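6-aminohexanoate-cyclic-dimer hydrolase (Arthrobacter sp., PDB 3A2Q) hydrolyses one amide bond of the cyclic dimer of 6-aminohexanoic acid, a nylon-6 by-product, to give the linear dimer. Local coordinates at residues S257-V262 against A379-L384; P300-D305 against A370-R375; S431-I436 against Q452-Y457. The protein carries 1 engineered substitution. All blocks are in the same frame, centred on the assembly; numbering follows the deposited sequence.

Contact 1 (S257-V262 against A379-L384)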
ATOM      1  N   SER A 257      -2.445   5.792 -28.357  1.00 39.77           N
ATOM      2  CA  SER A 257      -3.333   4.639 -28.248  1.00 36.87           C
ATOM      3  C   SER A 257      -2.545   3.401 -27.820  1.00 36.58           C
ATOM      4  O   SER A 257      -1.694   2.904 -28.557  1.00 32.35           O
ATOM      5  CB  SER A 257      -4.027   4.389 -29.590  1.00 36.09           C
ATOM      6  OG  SER A 257      -4.931   3.299 -29.517  1.00 40.69           O
ATOM      7  N   LEU A 258      -2.836   2.903 -26.623  1.00 34.97           N
ATOM      8  CA  LEU A 258      -2.138   1.735 -26.094  1.00 31.90           C
ATOM      9  C   LEU A 258      -2.971   0.462 -26.197  1.00 28.89           C
ATOM     10  O   LEU A 258      -4.194   0.515 -26.267  1.00 29.70           O
ATOM     11  CB  LEU A 258      -1.774   1.982 -24.629  1.00 33.10           C
ATOM     12  CG  LEU A 258      -0.950   3.231 -24.319  1.00 36.17           C
ATOM     13  CD1 LEU A 258      -0.760   3.356 -22.815  1.00 35.46           C
ATOM     14  CD2 LEU A 258       0.398   3.143 -25.019  1.00 31.98           C
ATOM     15  N   ARG A 259      -2.293  -0.683 -26.213  1.00 29.12           N
ATOM     16  CA  ARG A 259      -2.969  -1.972 -26.266  1.00 30.34           C
ATOM     17  C   ARG A 259      -3.373  -2.269 -24.827  1.00 30.29           C
ATOM     18  O   ARG A 259      -2.517  -2.483 -23.965  1.00 27.00           O
ATOM     19  CB  ARG A 259      -2.025  -3.070 -26.775  1.00 35.87           C
ATOM     20  CG  ARG A 259      -1.892  -3.136 -28.285  1.00 47.85           C
ATOM     21  CD  ARG A 259      -3.109  -3.807 -28.938  1.00 59.24           C
ATOM     22  NE  ARG A 259      -3.076  -5.269 -28.840  1.00 65.13           N
ATOM     23  CZ  ARG A 259      -3.974  -6.081 -29.394  1.00 68.44           C
ATOM     24  NH1 ARG A 259      -4.990  -5.581 -30.091  1.00 65.06           N
ATOM     25  NH2 ARG A 259      -3.851  -7.397 -29.262  1.00 67.89           N
ATOM     26  N   VAL A 260      -4.674  -2.273 -24.575  1.00 29.70           N
ATOM     27  CA  VAL A 260      -5.191  -2.512 -23.236  1.00 28.13           C
ATOM     28  C   VAL A 260      -6.002  -3.790 -23.143  1.00 28.94           C
ATOM     29  O   VAL A 260      -6.868  -4.045 -23.977  1.00 30.75           O
ATOM     30  CB  VAL A 260      -6.091  -1.340 -22.782  1.00 29.40           C
ATOM     31  CG1 VAL A 260      -6.593  -1.583 -21.358  1.00 25.33           C
ATOM     32  CG2 VAL A 260      -5.326  -0.033 -22.870  1.00 26.20           C
ATOM     33  N   GLY A 261      -5.713  -4.589 -22.123  1.00 27.21           N
ATOM     34  CA  GLY A 261      -6.454  -5.816 -21.906  1.00 27.21           C
ATOM     35  C   GLY A 261      -7.245  -5.626 -20.622  1.00 29.86           C
ATOM     36  O   GLY A 261      -6.730  -5.061 -19.659  1.00 27.81           O
ATOM     37  N   VAL A 262      -8.495  -6.071 -20.601  1.00 28.80           N
ATOM     38  CA  VAL A 262      -9.314  -5.923 -19.407  1.00 31.06           C
ATOM     39  C   VAL A 262      -9.747  -7.292 -18.901  1.00 29.00           C
ATOM     40  O   VAL A 262     -10.085  -8.184 -19.682  1.00 28.30           O
ATOM     41  CB  VAL A 262     -10.560  -5.032 -19.677  1.00 35.05           C
ATOM     42  CG1 VAL A 262     -11.362  -5.583 -20.834  1.00 38.98           C
ATOM     43  CG2 VAL A 262     -11.427  -4.949 -18.426  1.00 34.93           C
ATOM     44  N   ALA A 379       4.751  -9.510 -25.357  1.00 33.18           N
ATOM     45  CA  ALA A 379       4.024  -9.826 -26.582  1.00 33.66           C
ATOM     46  C   ALA A 379       3.310  -8.639 -27.227  1.00 36.45           C
ATOM     47  O   ALA A 379       2.652  -8.799 -28.257  1.00 38.52           O
ATOM     48  CB  ALA A 379       3.030 -10.946 -26.315  1.00 32.68           C
ATOM     49  N   GLY A 380       3.417  -7.458 -26.629  1.00 35.54           N
ATOM     50  CA  GLY A 380       2.776  -6.299 -27.228  1.00 35.68           C
ATOM     51  C   GLY A 380       1.747  -5.540 -26.410  1.00 36.35           C
ATOM     52  O   GLY A 380       1.386  -4.416 -26.760  1.00 35.89           O
ATOM     53  N   TRP A 381       1.258  -6.139 -25.330  1.00 33.36           N
ATOM     54  CA  TRP A 381       0.276  -5.453 -24.499  1.00 31.58           C
ATOM     55  C   TRP A 381       0.958  -4.402 -23.636  1.00 28.42           C
ATOM     56  O   TRP A 381       2.076  -4.609 -23.161  1.00 30.53           O
ATOM     57  CB  TRP A 381      -0.466  -6.453 -23.618  1.00 28.68           C
ATOM     58  CG  TRP A 381      -1.213  -7.462 -24.412  1.00 25.08           C
ATOM     59  CD1 TRP A 381      -0.751  -8.663 -24.854  1.00 23.59           C
ATOM     60  CD2 TRP A 381      -2.561  -7.350 -24.880  1.00 25.93           C
ATOM     61  NE1 TRP A 381      -1.730  -9.313 -25.570  1.00 27.14           N
ATOM     62  CE2 TRP A 381      -2.852  -8.529 -25.599  1.00 24.11           C
ATOM     63  CE3 TRP A 381      -3.553  -6.365 -24.760  1.00 31.79           C
ATOM     64  CZ2 TRP A 381      -4.096  -8.754 -26.199  1.00 32.14           C
ATOM     65  CZ3 TRP A 381      -4.793  -6.587 -25.359  1.00 31.21           C
ATOM     66  CH2 TRP A 381      -5.052  -7.774 -26.067  1.00 32.86           C
ATOM     67  N   ASP A 382       0.278  -3.274 -23.443  1.00 26.05           N
ATOM     68  CA  ASP A 382       0.804  -2.166 -22.652  1.00 25.93           C
ATOM     69  C   ASP A 382       0.255  -2.109 -21.231  1.00 24.86           C
ATOM     70  O   ASP A 382       1.001  -1.874 -20.279  1.00 21.62           O
ATOM     71  CB  ASP A 382       0.478  -0.832 -23.326  1.00 30.29           C
ATOM     72  CG  ASP A 382       1.166  -0.668 -24.659  1.00 35.78           C
ATOM     73  OD1 ASP A 382       2.413  -0.619 -24.672  1.00 34.37           O
ATOM     74  OD2 ASP A 382       0.454  -0.589 -25.686  1.00 31.63           O
ATOM     75  N   LEU A 383      -1.051  -2.318 -21.098  1.00 25.28           N
ATOM     76  CA  LEU A 383      -1.707  -2.230 -19.792  1.00 21.72           C
ATOM     77  C   LEU A 383      -2.779  -3.278 -19.559  1.00 24.70           C
ATOM     78  O   LEU A 383      -3.451  -3.723 -20.495  1.00 23.74           O
ATOM     79  CB  LEU A 383      -2.379  -0.866 -19.634  1.00 22.26           C
ATOM     80  CG  LEU A 383      -1.586   0.438 -19.713  1.00 25.74           C
ATOM     81  CD1 LEU A 383      -2.558   1.610 -19.777  1.00 30.91           C
ATOM     82  CD2 LEU A 383      -0.686   0.568 -18.511  1.00 26.82           C
ATOM     83  N   LEU A 384      -2.942  -3.646 -18.292  1.00 22.28           N
ATOM     84  CA  LEU A 384      -3.974  -4.590 -17.885  1.00 23.34           C
ATOM     85  C   LEU A 384      -4.865  -3.798 -16.938  1.00 23.63           C
ATOM     86  O   LEU A 384      -4.366  -3.093 -16.061  1.00 24.72           O
ATOM     87  CB  LEU A 384      -3.377  -5.786 -17.127  1.00 21.99           C
ATOM     88  CG  LEU A 384      -4.425  -6.766 -16.578  1.00 25.35           C
ATOM     89  CD1 LEU A 384      -5.059  -7.535 -17.729  1.00 24.79           C
ATOM     90  CD2 LEU A 384      -3.783  -7.742 -15.596  1.00 20.86           C
TER
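Arg259 lays its guanidinium over one face of the indole of Trp381, with the planes 30° apart and CZ 4.2 Å from the centroid of the six-membered ring. Because CZ sits only 22° off the ring normal, this is a cation-pi stack over the face; NH2 is the closest part, above the rim at CZ2 and CH2. The arginine chain bends at both chi2 and chi3. The ring's edge meets Val260 O, which lies near its plane, 3.6 Å from Trp381 CZ3. Asp382 turns its carboxylate to the backbone of the other segment: OD2 accepts from Arg259 N at 2.8 Å through its anti lone pair, and Leu258 CB and CD2 pack beside the same group, the side chains crossing at about a right angle. Arg259 O is gripped twice, by Asp382 N and by Leu383 N; the second bond and Gly261 N to Leu383 O (2.9 Å) together make the parallel bridge between Val260 and Leu383. Leu258 CD1 and Leu383 CD1 touch at 3.9 Å, on the side covered by Val466 of helix 460-473. Strand 259-262 lies between 383-387 and the outermost strand 294-297 of the mixed sheet, and NH1 of Arg259 forms a salt bridge with Asp294 of that last strand. The guanidinium therefore combines a carboxylate partner with an aromatic face, both probably favouring its positive charge, while Asp382 spends OD2 on a backbone N-H.

Contact 2 (P300-D305 against A370-R375)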
ATOM      1  N   PRO A 300      -2.998 -11.814 -19.030  1.00 26.63           N
ATOM      2  CA  PRO A 300      -1.886 -12.775 -19.006  1.00 27.15           C
ATOM      3  C   PRO A 300      -2.413 -14.138 -18.574  1.00 28.81           C
ATOM      4  O   PRO A 300      -3.030 -14.255 -17.517  1.00 25.98           O
ATOM      5  CB  PRO A 300      -0.924 -12.176 -17.973  1.00 27.85           C
ATOM      6  CG  PRO A 300      -1.256 -10.701 -17.979  1.00 28.40           C
ATOM      7  CD  PRO A 300      -2.757 -10.686 -18.111  1.00 24.86           C
ATOM      8  N   GLU A 301      -2.176 -15.173 -19.373  1.00 29.19           N
ATOM      9  CA  GLU A 301      -2.688 -16.488 -19.002  1.00 27.64           C
ATOM     10  C   GLU A 301      -2.128 -16.957 -17.675  1.00 27.63           C
ATOM     11  O   GLU A 301      -2.733 -17.792 -17.004  1.00 25.73           O
ATOM     12  CB  GLU A 301      -2.402 -17.529 -20.090  1.00 35.03           C
ATOM     13  CG  GLU A 301      -0.950 -17.756 -20.423  1.00 46.75           C
ATOM     14  CD  GLU A 301      -0.775 -18.868 -21.444  1.00 57.36           C
ATOM     15  OE1 GLU A 301      -1.470 -18.835 -22.486  1.00 61.17           O
ATOM     16  OE2 GLU A 301       0.053 -19.773 -21.206  1.00 59.30           O
ATOM     17  N   ALA A 302      -0.977 -16.410 -17.292  1.00 29.37           N
ATOM     18  CA  ALA A 302      -0.352 -16.775 -16.024  1.00 28.09           C
ATOM     19  C   ALA A 302      -1.277 -16.451 -14.861  1.00 25.15           C
ATOM     20  O   ALA A 302      -1.194 -17.072 -13.803  1.00 27.47           O
ATOM     21  CB  ALA A 302       0.967 -16.036 -15.858  1.00 28.49           C
ATOM     22  N   LEU A 303      -2.159 -15.474 -15.049  1.00 24.63           N
ATOM     23  CA  LEU A 303      -3.082 -15.097 -13.984  1.00 24.07           C
ATOM     24  C   LEU A 303      -4.081 -16.206 -13.669  1.00 23.32           C
ATOM     25  O   LEU A 303      -4.748 -16.169 -12.633  1.00 28.65           O
ATOM     26  CB  LEU A 303      -3.819 -13.793 -14.340  1.00 26.72           C
ATOM     27  CG  LEU A 303      -2.931 -12.538 -14.418  1.00 25.03           C
ATOM     28  CD1 LEU A 303      -3.797 -11.298 -14.571  1.00 26.04           C
ATOM     29  CD2 LEU A 303      -2.083 -12.421 -13.161  1.00 26.97           C
ATOM     30  N   GLY A 304      -4.173 -17.200 -14.551  1.00 25.43           N
ATOM     31  CA  GLY A 304      -5.090 -18.304 -14.322  1.00 23.87           C
ATOM     32  C   GLY A 304      -4.495 -19.331 -13.379  1.00 28.34           C
ATOM     33  O   GLY A 304      -5.129 -20.330 -13.036  1.00 26.69           O
ATOM     34  N   ASP A 305      -3.268 -19.071 -12.944  1.00 28.64           N
ATOM     35  CA  ASP A 305      -2.556 -19.978 -12.053  1.00 28.40           C
ATOM     36  C   ASP A 305      -2.100 -19.251 -10.792  1.00 29.69           C
ATOM     37  O   ASP A 305      -1.553 -18.146 -10.857  1.00 30.93           O
ATOM     38  CB  ASP A 305      -1.356 -20.573 -12.811  1.00 31.55           C
ATOM     39  CG  ASP A 305      -0.432 -21.390 -11.926  1.00 40.47           C
ATOM     40  OD1 ASP A 305      -0.921 -22.246 -11.158  1.00 38.43           O
ATOM     41  OD2 ASP A 305       0.796 -21.184 -12.013  1.00 48.88           O
ATOM     42  N   ALA A 370       7.021 -14.801 -12.335  1.00 24.38           N
ATOM     43  CA  ALA A 370       7.184 -13.417 -12.770  1.00 25.44           C
ATOM     44  C   ALA A 370       7.391 -13.400 -14.280  1.00 23.23           C
ATOM     45  O   ALA A 370       6.802 -12.592 -14.991  1.00 25.89           O
ATOM     46  CB  ALA A 370       8.384 -12.786 -12.073  1.00 24.25           C
ATOM     47  N   GLY A 371       8.238 -14.299 -14.764  1.00 26.10           N
ATOM     48  CA  GLY A 371       8.498 -14.359 -16.189  1.00 26.23           C
ATOM     49  C   GLY A 371       7.245 -14.651 -16.996  1.00 28.22           C
ATOM     50  O   GLY A 371       6.998 -14.006 -18.016  1.00 27.14           O
ATOM     51  N   LYS A 372       6.450 -15.618 -16.546  1.00 26.46           N
ATOM     52  CA  LYS A 372       5.231 -15.970 -17.263  1.00 27.39           C
ATOM     53  C   LYS A 372       4.308 -14.764 -17.352  1.00 29.71           C
ATOM     54  O   LYS A 372       3.717 -14.501 -18.398  1.00 27.83           O
ATOM     55  CB  LYS A 372       4.502 -17.133 -16.577  1.00 31.96           C
ATOM     56  CG  LYS A 372       5.284 -18.444 -16.546  1.00 40.86           C
ATOM     57  CD  LYS A 372       4.388 -19.632 -16.194  1.00 44.53           C
ATOM     58  CE  LYS A 372       3.651 -19.425 -14.875  1.00 49.24           C
ATOM     59  NZ  LYS A 372       2.631 -20.487 -14.628  1.00 53.99           N
ATOM     60  N   VAL A 373       4.196 -14.025 -16.253  1.00 25.82           N
ATOM     61  CA  VAL A 373       3.343 -12.848 -16.227  1.00 24.20           C
ATOM     62  C   VAL A 373       3.842 -11.758 -17.175  1.00 24.05           C
ATOM     63  O   VAL A 373       3.093 -11.262 -18.013  1.00 23.08           O
ATOM     64  CB  VAL A 373       3.258 -12.240 -14.810  1.00 26.20           C
ATOM     65  CG1 VAL A 373       2.523 -10.919 -14.877  1.00 21.08           C
ATOM     66  CG2 VAL A 373       2.544 -13.199 -13.858  1.00 22.77           C
ATOM     67  N   GLU A 374       5.112 -11.391 -17.039  1.00 21.84           N
ATOM     68  CA  GLU A 374       5.691 -10.331 -17.869  1.00 24.13           C
ATOM     69  C   GLU A 374       5.679 -10.589 -19.371  1.00 23.96           C
ATOM     70  O   GLU A 374       5.672  -9.648 -20.159  1.00 27.20           O
ATOM     71  CB  GLU A 374       7.125 -10.037 -17.431  1.00 25.99           C
ATOM     72  CG  GLU A 374       7.249  -9.454 -16.040  1.00 24.28           C
ATOM     73  CD  GLU A 374       8.607  -8.818 -15.812  1.00 33.88           C
ATOM     74  OE1 GLU A 374       8.807  -7.671 -16.269  1.00 30.57           O
ATOM     75  OE2 GLU A 374       9.478  -9.471 -15.193  1.00 30.02           O
ATOM     76  N   ARG A 375       5.681 -11.856 -19.770  1.00 25.73           N
ATOM     77  CA  ARG A 375       5.670 -12.196 -21.187  1.00 24.01           C
ATOM     78  C   ARG A 375       4.452 -11.655 -21.931  1.00 28.70           C
ATOM     79  O   ARG A 375       4.486 -11.522 -23.152  1.00 27.93           O
ATOM     80  CB  ARG A 375       5.759 -13.710 -21.373  1.00 28.93           C
ATOM     81  CG  ARG A 375       7.188 -14.233 -21.432  1.00 36.91           C
ATOM     82  CD  ARG A 375       7.223 -15.692 -21.861  1.00 44.19           C
ATOM     83  NE  ARG A 375       7.338 -16.611 -20.734  1.00 51.15           N
ATOM     84  CZ  ARG A 375       8.444 -16.771 -20.013  1.00 51.75           C
ATOM     85  NH1 ARG A 375       9.537 -16.075 -20.299  1.00 57.68           N
ATOM     86  NH2 ARG A 375       8.461 -17.634 -19.007  1.00 52.11           N
TER
HETATM   87  O   HOH W   1       1.118 -14.869 -18.879  1.00 28.71           O
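Ala302 brings its methyl group against helix 356-378, where CB lies 3.8 Å from Val373 CG2 and equally close to Lys372 CB. Beside it, Pro300 CB rests 4.1 Å from Val373 O. A water bridges the backbones next to this apolar patch, accepting from Ala302 N and donating to Lys372 O at 2.7 Å. Farther along, Lys372 NZ reaches Asp305 OD2 at 3.3 Å, a long salt bridge whose hydrogen bond is weak; the two side chains cross at about a right angle. Residues 301-304 form a short 3-10 turn, in the link between strand 294-297 and helix 308-331, and the turn docks on one side of helix 356-378. Its pitch is set by i to i+3 bonds, Leu303 N to Pro300 O and Gly304 N to Glu301 O, followed by Asp305 N to Ala302 O at 3.0 Å. Ala302 O also accepts from the hydroxyl of Tyr369, one turn before Val373 on the helix. A hydrogen bond between Ser307 OG and Asp305 OD1 holds the carboxylate whose OD2 meets Lys372. Pro300 also packs against Trp376 and Trp377, farther along the same helix.

Contact 3 (S431-I436 against Q452-Y457)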
ATOM      1  N   SER A 431       5.723 -10.328  -9.865  1.00 25.04           N
ATOM      2  CA  SER A 431       6.348  -9.876 -11.106  1.00 22.92           C
ATOM      3  C   SER A 431       7.129  -8.581 -10.912  1.00 25.18           C
ATOM      4  O   SER A 431       8.057  -8.296 -11.667  1.00 25.15           O
ATOM      5  CB  SER A 431       5.296  -9.666 -12.203  1.00 22.65           C
ATOM      6  OG  SER A 431       4.511  -8.525 -11.926  1.00 19.56           O
ATOM      7  N   GLY A 432       6.745  -7.790  -9.911  1.00 20.69           N
ATOM      8  CA  GLY A 432       7.437  -6.539  -9.649  1.00 22.77           C
ATOM      9  C   GLY A 432       6.971  -5.377 -10.515  1.00 22.63           C
ATOM     10  O   GLY A 432       7.562  -4.299 -10.475  1.00 22.28           O
ATOM     11  N   GLN A 433       5.912  -5.585 -11.294  1.00 20.30           N
ATOM     12  CA  GLN A 433       5.397  -4.530 -12.163  1.00 22.00           C
ATOM     13  C   GLN A 433       4.661  -3.442 -11.405  1.00 22.19           C
ATOM     14  O   GLN A 433       4.031  -3.699 -10.382  1.00 23.33           O
ATOM     15  CB  GLN A 433       4.462  -5.121 -13.210  1.00 21.55           C
ATOM     16  CG  GLN A 433       5.154  -6.032 -14.187  1.00 21.93           C
ATOM     17  CD  GLN A 433       4.179  -6.936 -14.901  1.00 26.56           C
ATOM     18  OE1 GLN A 433       3.560  -7.802 -14.286  1.00 27.18           O
ATOM     19  NE2 GLN A 433       4.032  -6.740 -16.199  1.00 31.80           N
ATOM     20  N   PRO A 434       4.728  -2.201 -11.908  1.00 21.44           N
ATOM     21  CA  PRO A 434       4.052  -1.082 -11.249  1.00 21.03           C
ATOM     22  C   PRO A 434       2.542  -1.273 -11.391  1.00 20.05           C
ATOM     23  O   PRO A 434       2.042  -1.598 -12.472  1.00 20.61           O
ATOM     24  CB  PRO A 434       4.580   0.135 -12.006  1.00 18.79           C
ATOM     25  CG  PRO A 434       4.788  -0.406 -13.392  1.00 20.90           C
ATOM     26  CD  PRO A 434       5.396  -1.768 -13.150  1.00 20.93           C
ATOM     27  N   ALA A 435       1.814  -1.079 -10.297  1.00 18.82           N
ATOM     28  CA  ALA A 435       0.368  -1.270 -10.313  1.00 17.89           C
ATOM     29  C   ALA A 435      -0.280  -0.242  -9.413  1.00 18.02           C
ATOM     30  O   ALA A 435       0.123  -0.068  -8.261  1.00 20.65           O
ATOM     31  CB  ALA A 435       0.018  -2.680  -9.835  1.00 20.37           C
ATOM     32  N   ILE A 436      -1.299   0.428  -9.931  1.00 20.10           N
ATOM     33  CA  ILE A 436      -1.964   1.466  -9.166  1.00 19.05           C
ATOM     34  C   ILE A 436      -3.459   1.207  -9.025  1.00 21.34           C
ATOM     35  O   ILE A 436      -4.098   0.676  -9.936  1.00 20.38           O
ATOM     36  CB  ILE A 436      -1.731   2.848  -9.843  1.00 22.82           C
ATOM     37  CG1 ILE A 436      -2.165   3.989  -8.923  1.00 23.30           C
ATOM     38  CG2 ILE A 436      -2.498   2.914 -11.164  1.00 25.47           C
ATOM     39  CD1 ILE A 436      -1.708   5.349  -9.413  1.00 25.38           C
ATOM     40  N   GLN A 452      -7.791  -1.341 -10.782  1.00 20.67           N
ATOM     41  CA  GLN A 452      -6.343  -1.497 -10.867  1.00 23.97           C
ATOM     42  C   GLN A 452      -5.814  -1.443 -12.296  1.00 22.01           C
ATOM     43  O   GLN A 452      -6.422  -1.988 -13.218  1.00 24.17           O
ATOM     44  CB  GLN A 452      -5.926  -2.828 -10.216  1.00 20.79           C
ATOM     45  CG  GLN A 452      -4.416  -2.967  -9.988  1.00 21.91           C
ATOM     46  CD  GLN A 452      -4.002  -4.265  -9.297  1.00 22.50           C
ATOM     47  OE1 GLN A 452      -2.888  -4.369  -8.787  1.00 23.62           O
ATOM     48  NE2 GLN A 452      -4.890  -5.260  -9.291  1.00 22.92           N
ATOM     49  N   ILE A 453      -4.674  -0.784 -12.462  1.00 23.61           N
ATOM     50  CA  ILE A 453      -4.032  -0.676 -13.767  1.00 23.74           C
ATOM     51  C   ILE A 453      -2.595  -1.151 -13.562  1.00 21.15           C
ATOM     52  O   ILE A 453      -1.935  -0.732 -12.611  1.00 20.75           O
ATOM     53  CB  ILE A 453      -3.989   0.786 -14.272  1.00 24.65           C
ATOM     54  CG1 ILE A 453      -5.335   1.473 -14.036  1.00 38.93           C
ATOM     55  CG2 ILE A 453      -3.639   0.805 -15.749  1.00 30.70           C
ATOM     56  CD1 ILE A 453      -6.494   0.804 -14.703  1.00 42.26           C
ATOM     57  N   VAL A 454      -2.124  -2.023 -14.448  1.00 20.19           N
ATOM     58  CA  VAL A 454      -0.770  -2.566 -14.359  1.00 19.78           C
ATOM     59  C   VAL A 454      -0.009  -2.315 -15.663  1.00 22.55           C
ATOM     60  O   VAL A 454      -0.494  -2.664 -16.735  1.00 23.52           O
ATOM     61  CB  VAL A 454      -0.797  -4.095 -14.133  1.00 19.74           C
ATOM     62  CG1 VAL A 454       0.616  -4.604 -13.864  1.00 20.61           C
ATOM     63  CG2 VAL A 454      -1.740  -4.443 -12.976  1.00 20.27           C
ATOM     64  N   ALA A 455       1.181  -1.733 -15.557  1.00 24.69           N
ATOM     65  CA  ALA A 455       2.011  -1.454 -16.727  1.00 25.57           C
ATOM     66  C   ALA A 455       3.251  -2.344 -16.717  1.00 25.64           C
ATOM     67  O   ALA A 455       3.500  -3.066 -15.750  1.00 26.06           O
ATOM     68  CB  ALA A 455       2.417   0.015 -16.742  1.00 21.41           C
ATOM     69  N   ALA A 456       4.030  -2.299 -17.793  1.00 24.30           N
ATOM     70  CA  ALA A 456       5.238  -3.111 -17.874  1.00 24.31           C
ATOM     71  C   ALA A 456       6.257  -2.675 -16.822  1.00 23.93           C
ATOM     72  O   ALA A 456       6.224  -1.542 -16.344  1.00 24.30           O
ATOM     73  CB  ALA A 456       5.845  -3.011 -19.276  1.00 24.43           C
ATOM     74  N   TYR A 457       7.153  -3.589 -16.462  1.00 23.85           N
ATOM     75  CA  TYR A 457       8.208  -3.329 -15.476  1.00 23.61           C
ATOM     76  C   TYR A 457       8.879  -1.979 -15.744  1.00 24.24           C
ATOM     77  O   TYR A 457       9.382  -1.736 -16.846  1.00 27.42           O
ATOM     78  CB  TYR A 457       9.263  -4.434 -15.559  1.00 21.41           C
ATOM     79  CG  TYR A 457      10.177  -4.551 -14.357  1.00 22.91           C
ATOM     80  CD1 TYR A 457       9.819  -5.333 -13.260  1.00 26.27           C
ATOM     81  CD2 TYR A 457      11.403  -3.890 -14.322  1.00 24.51           C
ATOM     82  CE1 TYR A 457      10.664  -5.456 -12.156  1.00 31.91           C
ATOM     83  CE2 TYR A 457      12.254  -4.002 -13.224  1.00 29.29           C
ATOM     84  CZ  TYR A 457      11.877  -4.787 -12.145  1.00 34.84           C
ATOM     85  OH  TYR A 457      12.708  -4.888 -11.051  1.00 39.88           O
TER
HETATM   86  O   HOH W   2       6.892  -6.305 -17.590  1.00 28.58           O
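Pro434 and Ala435 face Val454 and Ala455 where the antiparallel hairpin of strands 435-442 and 448-455 begins, in the mixed central sheet of this amidase-family enzyme. Ala435 and Val454 form a non-hydrogen-bonded pair, CA to CA 4.4 Å, and Ile436 with Ile453 the hydrogen-bonded pair that follows. The register is fixed by Ile436 N to Ile453 O and Ile453 N to Ile436 O, with Ala455 N to Pro434 O at 3.2 Å continuing it. On the Ala435 face the Ala435 methyl, CB, is met by Val454 CG2 at 4.0 Å and by Gln452 OE1 at 3.5 Å. In Gln452, chi1 (-168°) sets CG anti to the backbone N and the chain runs on extended; OE1 is held by Arg176 and NE2 by Phe424 O. On the other face Ile436 CG2 meets Ile453 CB, the side chains crossing obliquely, and Leu463 of helix 460-473 touches both residues. Beyond the paired strands, the ring of Pro434 fits against the bend at 455-457: CG touches Ala455 CB, and CD comes to 3.3 Å from Ala456 O. Next to it Gln433 CB packs against both Val454 CG1 and Ala455 O, a buried carbonyl oxygen with no hydrogen-bond partner in the model. Tyr457 presents a ring edge to Ser431 O, near the ring plane, beside Gly432, the first residue to leave the preceding helix, with positive phi. A water accepts from Tyr457 N and, weakly, from Gln433 NE2. At the other end of the same amide, Ser431 OG donates to Gln433 OE1 at 2.6 Å, 16° out of the carbonyl plane.

Strand 383-387 joins contacts 1 and 3: it pairs with 259-262 in contact 1 and neighbours strand 448-455, where Leu384 O lies 3.0 Å from Val454 N, a probable hydrogen bond. Contact 2 is nested along the chain inside the loop closed by contact 1, and Leu303 CD1 meets Leu384 CD2 at 3.7 Å. Helix 356-378 carries contact 2 to contact 3 through Val373 CG1, 3.3 Å from Gln433 OE1. The three centres lie about 12 to 14 Å apart. Contacts 1 and 2 lie away from the active site; in contact 3 the Gln452 side chain is about 12 Å from a bound 6-aminohexanoic acid and about 11 Å from that of engineered Ala174, the presumed nucleophile position.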